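Local coordinates for cytoplasmic Protein STM1381 (Salmonella enterica subsp. enterica serovar Typhimurium, PDB 3SOZ) that is of unknown function but probably has a fold related to the class I glutamine amidotransferases, at residues T59-T64 / L85-T90. Numbering follows the deposited sequence.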
ATOM      1  N   THR A  59      -2.647 -23.791  -8.180  1.00 59.12           N
ATOM      2  CA  THR A  59      -2.348 -25.214  -7.961  1.00 59.85           C
ATOM      3  C   THR A  59      -1.692 -25.935  -9.186  1.00 61.19           C
ATOM      4  O   THR A  59      -0.679 -26.581  -9.010  1.00 60.53           O
ATOM      5  CB  THR A  59      -3.624 -25.997  -7.563  1.00 59.43           C
ATOM      6  OG1 THR A  59      -4.572 -25.897  -8.626  1.00 58.36           O
ATOM      7  CG2 THR A  59      -4.254 -25.464  -6.247  1.00 57.76           C
ATOM      8  N   ARG A  60      -2.279 -25.821 -10.391  1.00 62.58           N
ATOM      9  CA  ARG A  60      -1.882 -26.593 -11.599  1.00 64.28           C
ATOM     10  C   ARG A  60      -1.298 -25.725 -12.721  1.00 64.98           C
ATOM     11  O   ARG A  60      -1.563 -25.986 -13.897  1.00 65.42           O
ATOM     12  CB  ARG A  60      -3.097 -27.299 -12.242  1.00 64.49           C
ATOM     13  CG  ARG A  60      -3.802 -28.465 -11.526  1.00 67.83           C
ATOM     14  CD  ARG A  60      -4.938 -28.970 -12.480  1.00 75.45           C
ATOM     15  NE  ARG A  60      -6.006 -29.824 -11.900  1.00 82.64           N
ATOM     16  CZ  ARG A  60      -6.367 -31.048 -12.346  1.00 86.49           C
ATOM     17  NH1 ARG A  60      -5.742 -31.624 -13.387  1.00 87.29           N
ATOM     18  NH2 ARG A  60      -7.361 -31.718 -11.751  1.00 85.36           N
ATOM     19  N   PHE A  61      -0.537 -24.681 -12.409  1.00 66.11           N
ATOM     20  CA  PHE A  61      -0.095 -23.789 -13.498  1.00 66.33           C
ATOM     21  C   PHE A  61       1.013 -24.379 -14.378  1.00 67.91           C
ATOM     22  O   PHE A  61       2.053 -24.749 -13.850  1.00 68.71           O
ATOM     23  CB  PHE A  61       0.328 -22.395 -13.023  1.00 64.75           C
ATOM     24  CG  PHE A  61       0.552 -21.442 -14.163  1.00 61.30           C
ATOM     25  CD1 PHE A  61      -0.524 -20.887 -14.847  1.00 58.39           C
ATOM     26  CD2 PHE A  61       1.819 -21.141 -14.592  1.00 59.24           C
ATOM     27  CE1 PHE A  61      -0.327 -20.038 -15.931  1.00 57.97           C
ATOM     28  CE2 PHE A  61       2.033 -20.258 -15.685  1.00 58.26           C
ATOM     29  CZ  PHE A  61       0.956 -19.721 -16.352  1.00 57.21           C
ATOM     30  N   PRO A  62       0.795 -24.438 -15.717  1.00 69.14           N
ATOM     31  CA  PRO A  62       1.764 -24.920 -16.711  1.00 69.94           C
ATOM     32  C   PRO A  62       3.187 -24.523 -16.367  1.00 71.14           C
ATOM     33  O   PRO A  62       3.443 -23.364 -16.070  1.00 70.98           O
ATOM     34  CB  PRO A  62       1.324 -24.227 -18.008  1.00 69.52           C
ATOM     35  CG  PRO A  62      -0.094 -23.693 -17.742  1.00 69.66           C
ATOM     36  CD  PRO A  62      -0.504 -24.159 -16.361  1.00 69.46           C
ATOM     37  N   GLN A  63       4.103 -25.484 -16.390  1.00 72.41           N
ATOM     38  CA  GLN A  63       5.470 -25.194 -16.014  1.00 74.01           C
ATOM     39  C   GLN A  63       6.466 -25.358 -17.171  1.00 74.12           C
ATOM     40  O   GLN A  63       7.670 -25.158 -16.998  1.00 73.59           O
ATOM     41  CB  GLN A  63       5.878 -26.041 -14.807  1.00 75.11           C
ATOM     42  CG  GLN A  63       5.091 -25.779 -13.508  1.00 77.72           C
ATOM     43  CD  GLN A  63       5.443 -26.779 -12.402  1.00 81.69           C
ATOM     44  OE1 GLN A  63       5.825 -27.922 -12.675  1.00 83.03           O
ATOM     45  NE2 GLN A  63       5.306 -26.352 -11.149  1.00 83.10           N
ATOM     46  N   THR A  64       5.972 -25.694 -18.358  1.00 74.85           N
ATOM     47  CA  THR A  64       6.867 -25.794 -19.525  1.00 75.91           C
ATOM     48  C   THR A  64       6.376 -24.958 -20.703  1.00 76.62           C
ATOM     49  O   THR A  64       5.173 -24.710 -20.838  1.00 76.58           O
ATOM     50  CB  THR A  64       7.180 -27.282 -19.955  1.00 75.85           C
ATOM     51  OG1 THR A  64       5.984 -27.962 -20.375  1.00 75.01           O
ATOM     52  CG2 THR A  64       7.864 -28.069 -18.809  1.00 76.02           C
ATOM     53  N   LEU A  85       3.179 -15.465  -9.118  1.00 47.49           N
ATOM     54  CA  LEU A  85       4.441 -15.708  -8.433  1.00 47.48           C
ATOM     55  C   LEU A  85       4.335 -16.573  -7.181  1.00 48.86           C
ATOM     56  O   LEU A  85       5.254 -17.352  -6.889  1.00 50.01           O
ATOM     57  CB  LEU A  85       5.090 -14.387  -8.054  1.00 46.97           C
ATOM     58  CG  LEU A  85       5.459 -13.534  -9.256  1.00 46.67           C
ATOM     59  CD1 LEU A  85       5.833 -12.132  -8.835  1.00 43.60           C
ATOM     60  CD2 LEU A  85       6.599 -14.210 -10.017  1.00 44.19           C
ATOM     61  N   LEU A  86       3.237 -16.460  -6.434  1.00 49.62           N
ATOM     62  CA  LEU A  86       3.114 -17.176  -5.157  1.00 50.38           C
ATOM     63  C   LEU A  86       2.054 -18.280  -5.211  1.00 50.57           C
ATOM     64  O   LEU A  86       1.019 -18.199  -4.527  1.00 52.11           O
ATOM     65  CB  LEU A  86       2.847 -16.196  -4.016  1.00 50.19           C
ATOM     66  CG  LEU A  86       3.932 -15.113  -3.976  1.00 52.23           C
ATOM     67  CD1 LEU A  86       3.538 -13.994  -3.018  1.00 55.12           C
ATOM     68  CD2 LEU A  86       5.280 -15.662  -3.574  1.00 52.63           C
ATOM     69  N   GLN A  87       2.311 -19.302  -6.028  1.00 49.98           N
ATOM     70  CA  GLN A  87       1.397 -20.431  -6.178  1.00 49.46           C
ATOM     71  C   GLN A  87       1.450 -21.228  -4.881  1.00 49.00           C
ATOM     72  O   GLN A  87       2.346 -20.997  -4.043  1.00 48.27           O
ATOM     73  CB  GLN A  87       1.801 -21.274  -7.381  1.00 49.78           C
ATOM     74  CG  GLN A  87       1.617 -20.595  -8.738  1.00 51.37           C
ATOM     75  CD  GLN A  87       2.355 -21.305  -9.878  1.00 54.41           C
ATOM     76  OE1 GLN A  87       3.092 -20.677 -10.620  1.00 55.57           O
ATOM     77  NE2 GLN A  87       2.135 -22.607 -10.029  1.00 55.71           N
ATOM     78  N   ASN A  88       0.505 -22.140  -4.683  1.00 48.66           N
ATOM     79  CA  ASN A  88       0.395 -22.763  -3.369  1.00 49.75           C
ATOM     80  C   ASN A  88       1.664 -23.510  -2.964  1.00 51.10           C
ATOM     81  O   ASN A  88       2.089 -23.455  -1.815  1.00 50.96           O
ATOM     82  CB  ASN A  88      -0.788 -23.696  -3.298  1.00 49.28           C
ATOM     83  CG  ASN A  88      -2.124 -23.009  -3.504  1.00 50.40           C
ATOM     84  OD1 ASN A  88      -3.133 -23.695  -3.676  1.00 52.92           O
ATOM     85  ND2 ASN A  88      -2.161 -21.674  -3.478  1.00 51.24           N
ATOM     86  N   ARG A  89       2.291 -24.164  -3.947  1.00 53.29           N
ATOM     87  CA  ARG A  89       3.469 -24.968  -3.746  1.00 54.91           C
ATOM     88  C   ARG A  89       4.668 -24.128  -3.402  1.00 54.78           C
ATOM     89  O   ARG A  89       5.533 -24.598  -2.704  1.00 55.39           O
ATOM     90  CB  ARG A  89       3.764 -25.859  -4.961  1.00 56.96           C
ATOM     91  CG  ARG A  89       2.774 -27.035  -5.171  1.00 60.74           C
ATOM     92  CD  ARG A  89       3.409 -28.212  -5.907  1.00 69.91           C
ATOM     93  NE  ARG A  89       2.371 -29.045  -6.537  1.00 78.69           N
ATOM     94  CZ  ARG A  89       2.386 -30.380  -6.666  1.00 80.59           C
ATOM     95  NH1 ARG A  89       3.398 -31.109  -6.187  1.00 80.70           N
ATOM     96  NH2 ARG A  89       1.365 -30.989  -7.279  1.00 80.04           N
ATOM     97  N   THR A  90       4.729 -22.889  -3.864  1.00 55.14           N
ATOM     98  CA  THR A  90       5.827 -21.990  -3.471  1.00 55.26           C
ATOM     99  C   THR A  90       5.562 -21.449  -2.116  1.00 55.42           C
ATOM    100  O   THR A  90       6.391 -21.545  -1.223  1.00 55.45           O
ATOM    101  CB  THR A  90       5.950 -20.774  -4.385  1.00 55.21           C
ATOM    102  OG1 THR A  90       6.245 -21.195  -5.721  1.00 56.96           O
ATOM    103  CG2 THR A  90       7.052 -19.861  -3.919  1.00 55.17           C
TER
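Gln87 reaches across to Phe61, and these two residues make the buried part of the contact. An extended chain beyond CG carries the carboxamide of Gln87 to the base of the aromatic side chain, where its CD lies 3.9 Å from Phe61 CB. The side chains cross at about a right angle, with ring and amide planes 76° apart, so the amide comes up against Phe61 CB and meets the ring obliquely, without stacking. Phe61 CG stands anti to the backbone N (chi1 -170°), which swings the ring away from the 85-90 segment and into the protein. Pro62 CG lies over the centre of one ring face, 4.0 Å above its plane.

The other part is nearer to solvent. Thr59 and Asn88, both partly exposed, run side by side in the same direction, and their CA atoms are 5.9 Å apart. They touch through a single approach, the methyl CG2 of Thr59 to Asn88 OD1 at 3.3 Å, while Thr59 OG1 is taken up by a hydrogen bond to His55 O. Backbone hydrogen bonding between Asn88 and Gln58 adds a tie just before Thr59.

The contact thus joins the end of helix 56-59 and the loop after it to the start of the short helix 88-91, with Gln87 at the N-cap position. Inward, Phe61 packs on Ala100 and Ile104 and Gln87 on Ala100, so the buried part rests on helix 100-109, which in chain order lies between strands 73-77 and 113-117, parallel neighbours in the large mixed sheet; helix 65-69 adjoins through Pro62.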